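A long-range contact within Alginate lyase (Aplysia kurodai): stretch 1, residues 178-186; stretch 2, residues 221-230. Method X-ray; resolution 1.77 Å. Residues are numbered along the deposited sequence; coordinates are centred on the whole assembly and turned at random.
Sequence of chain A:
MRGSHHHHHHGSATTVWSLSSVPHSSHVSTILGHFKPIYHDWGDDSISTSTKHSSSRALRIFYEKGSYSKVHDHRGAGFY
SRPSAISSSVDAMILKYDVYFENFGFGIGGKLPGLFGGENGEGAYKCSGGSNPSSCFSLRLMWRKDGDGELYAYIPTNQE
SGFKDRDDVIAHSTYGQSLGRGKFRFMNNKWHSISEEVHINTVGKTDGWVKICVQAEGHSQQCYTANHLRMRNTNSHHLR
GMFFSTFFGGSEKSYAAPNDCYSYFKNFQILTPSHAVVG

Stretch 1 (178-186) SLGRGKFRF
Stretch 2, residues 221-230: QQCYTANHLR

No direct hydrogen bond joins these stretches; they meet through side-chain packing and one water. Stretch 2 is extended through Tyr-224, its side chains alternating: Gln-222, Tyr-224 and Ala-226 face stretch 1, Cys-223, Thr-225 and Asn-227 turn away. Stretch 1 runs alongside it in the opposite sequence sense: CA atoms pair Leu-179 with Ala-226 at 6.9 Å, Lys-183 with Tyr-224 at 6.2 Å and Phe-184 with Gln-222 at 5.5 Å.

Leu-179, extended (-115/126; chi1 m, chi2 126°), sets CB 3.5 Å from Tyr-224 OH and CD2 4.1 Å from Ala-226 CB and 4.2 Å from Leu-229 CD2, a small apolar cluster. Gly-180 (74/24) then opens a type II turn through Arg-181 (-58/127), closed by a hydrogen bond, Lys-183 N to Gly-180 O, 3.0 Å. Gly-180 CA lies 3.6 Å from the centroid of the Tyr-224 ring (chi1 t, chi2 65°), over the face, a CH-pi contact; a CB on Gly-180 would clash, 2.4 Å from Tyr-224 CD2. At Gly-182 (90/-7) a CB would jam against Arg-181 O. Lys-183 (-75/-20), m-t-t-m, brings CD within 3.3 Å of Tyr-224 CD1 before its end leads away. Phe-184 (-138/163; chi1 p, chi2 -86°) places CD1 4.1 Å from Tyr-224 CB, which sits at its ring edge. At Arg-185 (-145/146), a water donates to Arg-185 O (3.2 Å) and Gln-222 OE1 (3.3 Å; Gln-222 m, t, chi3 -50°), bridging two acceptors that cannot bond each other.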

ATOM      1  N   SER A 178      -4.627  -4.612  11.414  1.00  8.42           N
ATOM      2  CA  SER A 178      -4.893  -5.543  10.319  1.00  8.28           C
ATOM      3  C   SER A 178      -6.388  -5.615  10.086  1.00  8.17           C
ATOM      4  O   SER A 178      -7.135  -6.047  10.966  1.00 10.15           O
ATOM      5  CB  SER A 178      -4.334  -6.938  10.623  1.00  8.18           C
ATOM      6  OG  SER A 178      -2.923  -6.894  10.681  1.00 10.68           O
ATOM      7  N   LEU A 179      -6.818  -5.179   8.906  1.00  7.97           N
ATOM      8  CA  LEU A 179      -8.239  -5.209   8.548  1.00  8.92           C
ATOM      9  C   LEU A 179      -8.486  -6.160   7.388  1.00 10.60           C
ATOM     10  O   LEU A 179      -7.846  -6.060   6.332  1.00 10.65           O
ATOM     11  CB  LEU A 179      -8.731  -3.806   8.184  1.00  8.29           C
ATOM     12  CG  LEU A 179      -8.869  -2.918   9.426  1.00 13.45           C
ATOM     13  CD1 LEU A 179      -8.074  -1.646   9.227  1.00 16.02           C
ATOM     14  CD2 LEU A 179     -10.320  -2.593   9.699  1.00 17.35           C
ATOM     15  N   GLY A 180      -9.411  -7.089   7.597  1.00  8.81           N
ATOM     16  CA  GLY A 180      -9.829  -7.990   6.547  1.00  8.32           C
ATOM     17  C   GLY A 180      -8.835  -9.079   6.199  1.00 12.12           C
ATOM     18  O   GLY A 180      -8.866  -9.593   5.086  1.00  9.21           O
ATOM     19  N   ARG A 181      -7.958  -9.436   7.131  1.00  7.90           N
ATOM     20  CA  ARG A 181      -6.928 -10.430   6.840  1.00 10.03           C
ATOM     21  C   ARG A 181      -7.561 -11.739   6.399  1.00 12.35           C
ATOM     22  O   ARG A 181      -8.451 -12.275   7.068  1.00 12.86           O
ATOM     23  CB  ARG A 181      -6.016 -10.661   8.046  1.00  8.05           C
ATOM     24  CG  ARG A 181      -4.801 -11.547   7.744  1.00 10.38           C
ATOM     25  CD  ARG A 181      -4.042 -11.912   9.018  1.00 12.75           C
ATOM     26  NE  ARG A 181      -3.470 -10.742   9.686  1.00 10.57           N
ATOM     27  CZ  ARG A 181      -2.814 -10.799  10.842  1.00 11.42           C
ATOM     28  NH1 ARG A 181      -2.659 -11.968  11.454  1.00 13.17           N
ATOM     29  NH2 ARG A 181      -2.327  -9.698  11.394  1.00 11.39           N
ATOM     30  N   GLY A 182      -7.121 -12.230   5.245  1.00 14.04           N
ATOM     31  CA  GLY A 182      -7.597 -13.498   4.720  1.00 10.74           C
ATOM     32  C   GLY A 182      -8.822 -13.401   3.835  1.00 14.22           C
ATOM     33  O   GLY A 182      -9.231 -14.402   3.237  1.00 13.84           O
ATOM     34  N   LYS A 183      -9.417 -12.213   3.748  1.00  8.61           N
ATOM     35  CA  LYS A 183     -10.596 -12.019   2.906  1.00  8.44           C
ATOM     36  C   LYS A 183     -10.228 -11.978   1.432  1.00 13.58           C
ATOM     37  O   LYS A 183     -11.078 -12.166   0.566  1.00 17.57           O
ATOM     38  CB  LYS A 183     -11.342 -10.752   3.312  1.00 11.64           C
ATOM     39  CG  LYS A 183     -11.943 -10.872   4.707  1.00 19.49           C
ATOM     40  CD  LYS A 183     -13.175 -10.010   4.868  1.00 21.81           C
ATOM     41  CE  LYS A 183     -13.775 -10.170   6.262  1.00 29.73           C
ATOM     42  NZ  LYS A 183     -14.176 -11.578   6.556  1.00 31.90           N
ATOM     43  N   PHE A 184      -8.958 -11.715   1.154  1.00 12.31           N
ATOM     44  CA  PHE A 184      -8.413 -11.903  -0.186  1.00 13.79           C
ATOM     45  C   PHE A 184      -7.046 -12.535  -0.011  1.00 13.74           C
ATOM     46  O   PHE A 184      -6.498 -12.522   1.080  1.00 13.09           O
ATOM     47  CB  PHE A 184      -8.337 -10.583  -0.973  1.00 12.92           C
ATOM     48  CG  PHE A 184      -7.730  -9.436  -0.200  1.00 14.08           C
ATOM     49  CD1 PHE A 184      -8.519  -8.648   0.626  1.00 11.79           C
ATOM     50  CD2 PHE A 184      -6.381  -9.141  -0.310  1.00 12.69           C
ATOM     51  CE1 PHE A 184      -7.972  -7.592   1.337  1.00 13.03           C
ATOM     52  CE2 PHE A 184      -5.823  -8.075   0.393  1.00 12.76           C
ATOM     53  CZ  PHE A 184      -6.617  -7.307   1.222  1.00 12.43           C
ATOM     54  N   ARG A 185      -6.504 -13.113  -1.074  1.00 11.89           N
ATOM     55  CA  ARG A 185      -5.259 -13.850  -0.952  1.00 13.38           C
ATOM     56  C   ARG A 185      -4.435 -13.675  -2.213  1.00 17.99           C
ATOM     57  O   ARG A 185      -4.979 -13.556  -3.309  1.00 20.52           O
ATOM     58  CB  ARG A 185      -5.519 -15.345  -0.683  1.00 15.82           C
ATOM     59  CG  ARG A 185      -4.239 -16.193  -0.534  1.00 25.63           C
ATOM     60  CD  ARG A 185      -4.509 -17.659  -0.161  1.00 25.44           C
ATOM     61  NE  ARG A 185      -4.627 -17.852   1.285  1.00 25.98           N
ATOM     62  CZ  ARG A 185      -4.560 -19.031   1.905  1.00 29.71           C
ATOM     63  NH1 ARG A 185      -4.367 -20.149   1.215  1.00 31.14           N
ATOM     64  NH2 ARG A 185      -4.685 -19.092   3.224  1.00 28.80           N
ATOM     65  N   PHE A 186      -3.123 -13.643  -2.034  1.00 10.68           N
ATOM     66  CA  PHE A 186      -2.187 -13.520  -3.133  1.00 11.00           C
ATOM     67  C   PHE A 186      -1.636 -14.885  -3.504  1.00 14.39           C
ATOM     68  O   PHE A 186      -1.391 -15.718  -2.629  1.00 13.16           O
ATOM     69  CB  PHE A 186      -1.064 -12.562  -2.754  1.00  9.05           C
ATOM     70  CG  PHE A 186      -1.558 -11.208  -2.351  1.00  8.89           C
ATOM     71  CD1 PHE A 186      -2.133 -10.362  -3.291  1.00 11.40           C
ATOM     72  CD2 PHE A 186      -1.453 -10.781  -1.043  1.00  9.07           C
ATOM     73  CE1 PHE A 186      -2.598  -9.101  -2.925  1.00 13.08           C
ATOM     74  CE2 PHE A 186      -1.915  -9.526  -0.673  1.00  8.26           C
ATOM     75  CZ  PHE A 186      -2.490  -8.690  -1.610  1.00 10.50           C
ATOM     76  N   GLN A 221     -12.503 -12.305  -8.733  1.00 12.94           N
ATOM     77  CA  GLN A 221     -12.225 -11.156  -7.896  1.00 17.76           C
ATOM     78  C   GLN A 221     -12.648 -11.439  -6.460  1.00 17.62           C
ATOM     79  O   GLN A 221     -13.717 -12.001  -6.233  1.00 14.79           O
ATOM     80  CB  GLN A 221     -12.965  -9.950  -8.446  1.00 18.69           C
ATOM     81  CG  GLN A 221     -12.548  -8.628  -7.889  1.00 20.04           C
ATOM     82  CD  GLN A 221     -13.393  -7.512  -8.458  1.00 19.15           C
ATOM     83  OE1 GLN A 221     -14.614  -7.607  -8.495  1.00 25.94           O
ATOM     84  NE2 GLN A 221     -12.746  -6.463  -8.920  1.00 25.96           N
ATOM     85  N   GLN A 222     -11.805 -11.080  -5.496  1.00 13.73           N
ATOM     86  CA  GLN A 222     -12.226 -11.094  -4.096  1.00 13.77           C
ATOM     87  C   GLN A 222     -12.129  -9.685  -3.522  1.00 13.47           C
ATOM     88  O   GLN A 222     -11.090  -9.038  -3.634  1.00 11.57           O
ATOM     89  CB  GLN A 222     -11.384 -12.074  -3.274  1.00 21.31           C
ATOM     90  CG  GLN A 222     -11.742 -13.535  -3.560  1.00 21.68           C
ATOM     91  CD  GLN A 222     -11.232 -14.504  -2.513  1.00 31.20           C
ATOM     92  OE1 GLN A 222     -10.056 -14.488  -2.147  1.00 29.53           O
ATOM     93  NE2 GLN A 222     -12.123 -15.362  -2.026  1.00 29.94           N
ATOM     94  N   CYS A 223     -13.213  -9.202  -2.921  1.00 12.89           N
ATOM     95  CA  CYS A 223     -13.204  -7.846  -2.390  1.00 12.83           C
ATOM     96  C   CYS A 223     -13.470  -7.862  -0.902  1.00 13.23           C
ATOM     97  O   CYS A 223     -14.134  -8.763  -0.389  1.00 12.51           O
ATOM     98  CB  CYS A 223     -14.247  -6.971  -3.079  1.00 10.94           C
ATOM     99  SG  CYS A 223     -14.020  -6.737  -4.848  1.00 14.42           S
ATOM    100  N   TYR A 224     -12.948  -6.852  -0.216  1.00  8.69           N
ATOM    101  CA  TYR A 224     -13.223  -6.649   1.198  1.00  9.92           C
ATOM    102  C   TYR A 224     -13.501  -5.182   1.432  1.00 11.13           C
ATOM    103  O   TYR A 224     -12.751  -4.336   0.953  1.00 10.84           O
ATOM    104  CB  TYR A 224     -12.045  -7.099   2.056  1.00 12.21           C
ATOM    105  CG  TYR A 224     -12.024  -6.456   3.419  1.00 15.50           C
ATOM    106  CD1 TYR A 224     -13.027  -6.715   4.343  1.00 12.38           C
ATOM    107  CD2 TYR A 224     -10.998  -5.588   3.785  1.00 12.25           C
ATOM    108  CE1 TYR A 224     -13.015  -6.127   5.599  1.00 14.40           C
ATOM    109  CE2 TYR A 224     -10.978  -4.996   5.032  1.00 12.05           C
ATOM    110  CZ  TYR A 224     -11.988  -5.269   5.935  1.00 10.41           C
ATOM    111  OH  TYR A 224     -11.961  -4.674   7.173  1.00  9.73           O
ATOM    112  N   THR A 225     -14.576  -4.876   2.151  1.00 10.52           N
ATOM    113  CA  THR A 225     -14.846  -3.491   2.506  1.00  9.23           C
ATOM    114  C   THR A 225     -14.700  -3.282   4.005  1.00 10.53           C
ATOM    115  O   THR A 225     -15.419  -3.883   4.794  1.00 10.59           O
ATOM    116  CB  THR A 225     -16.242  -3.047   2.063  1.00 15.02           C
ATOM    117  OG1 THR A 225     -16.316  -3.064   0.626  1.00 16.02           O
ATOM    118  CG2 THR A 225     -16.522  -1.636   2.556  1.00 16.83           C
ATOM    119  N   ALA A 226     -13.739  -2.446   4.383  1.00  9.93           N
ATOM    120  CA  ALA A 226     -13.613  -1.977   5.759  1.00 10.18           C
ATOM    121  C   ALA A 226     -14.449  -0.718   5.941  1.00 10.25           C
ATOM    122  O   ALA A 226     -14.088   0.340   5.440  1.00  8.14           O
ATOM    123  CB  ALA A 226     -12.151  -1.690   6.101  1.00  9.34           C
ATOM    124  N   ASN A 227     -15.567  -0.793   6.643  1.00 10.05           N
ATOM    125  CA  ASN A 227     -16.271   0.460   6.835  1.00  9.74           C
ATOM    126  C   ASN A 227     -16.217   0.921   8.277  1.00  8.26           C
ATOM    127  O   ASN A 227     -15.530   0.309   9.103  1.00  7.38           O
ATOM    128  CB  ASN A 227     -17.707   0.376   6.322  1.00 18.03           C
ATOM    129  CG  ASN A 227     -18.484  -0.734   6.924  1.00 19.22           C
ATOM    130  OD1 ASN A 227     -18.340  -1.057   8.111  1.00 19.87           O
ATOM    131  ND2 ASN A 227     -19.338  -1.349   6.101  1.00 19.78           N
ATOM    132  N   HIS A 228     -16.885   2.037   8.538  1.00  5.86           N
ATOM    133  CA  HIS A 228     -16.891   2.664   9.853  1.00  7.92           C
ATOM    134  C   HIS A 228     -15.487   2.929  10.384  1.00  8.39           C
ATOM    135  O   HIS A 228     -15.151   2.558  11.518  1.00  7.69           O
ATOM    136  CB  HIS A 228     -17.695   1.801  10.815  1.00  8.60           C
ATOM    137  CG  HIS A 228     -19.113   1.606  10.376  1.00  9.35           C
ATOM    138  ND1 HIS A 228     -19.808   0.437  10.585  1.00  9.38           N
ATOM    139  CD2 HIS A 228     -19.955   2.428   9.700  1.00 10.28           C
ATOM    140  CE1 HIS A 228     -21.027   0.552  10.077  1.00  9.28           C
ATOM    141  NE2 HIS A 228     -21.142   1.749   9.537  1.00  7.12           N
ATOM    142  N   LEU A 229     -14.682   3.589   9.552  1.00  7.24           N
ATOM    143  CA  LEU A 229     -13.319   3.973   9.899  1.00  8.94           C
ATOM    144  C   LEU A 229     -13.165   5.465  10.128  1.00  7.92           C
ATOM    145  O   LEU A 229     -13.854   6.273   9.505  1.00  8.35           O
ATOM    146  CB  LEU A 229     -12.349   3.576   8.787  1.00  6.32           C
ATOM    147  CG  LEU A 229     -12.254   2.092   8.461  1.00  6.29           C
ATOM    148  CD1 LEU A 229     -11.145   1.891   7.422  1.00  9.25           C
ATOM    149  CD2 LEU A 229     -12.013   1.245   9.709  1.00  8.67           C
ATOM    150  N   ARG A 230     -12.245   5.816  11.018  1.00  6.15           N
ATOM    151  CA  ARG A 230     -11.805   7.192  11.172  1.00  5.58           C
ATOM    152  C   ARG A 230     -10.362   7.308  10.681  1.00  6.88           C
ATOM    153  O   ARG A 230      -9.488   6.575  11.159  1.00  8.96           O
ATOM    154  CB  ARG A 230     -11.908   7.628  12.639  1.00  8.17           C
ATOM    155  CG  ARG A 230     -11.230   8.942  12.911  1.00 10.67           C
ATOM    156  CD  ARG A 230     -11.594   9.474  14.272  1.00 20.56           C
ATOM    157  NE  ARG A 230     -12.952   9.992  14.294  1.00 19.72           N
ATOM    158  CZ  ARG A 230     -13.868   9.673  15.203  1.00 18.29           C
ATOM    159  NH1 ARG A 230     -13.581   8.835  16.182  1.00 22.89           N
ATOM    160  NH2 ARG A 230     -15.075  10.211  15.139  1.00 16.23           N
TER
HETATM  161  O   HOH W   1      -7.994 -13.032  -4.251  1.00 22.83           O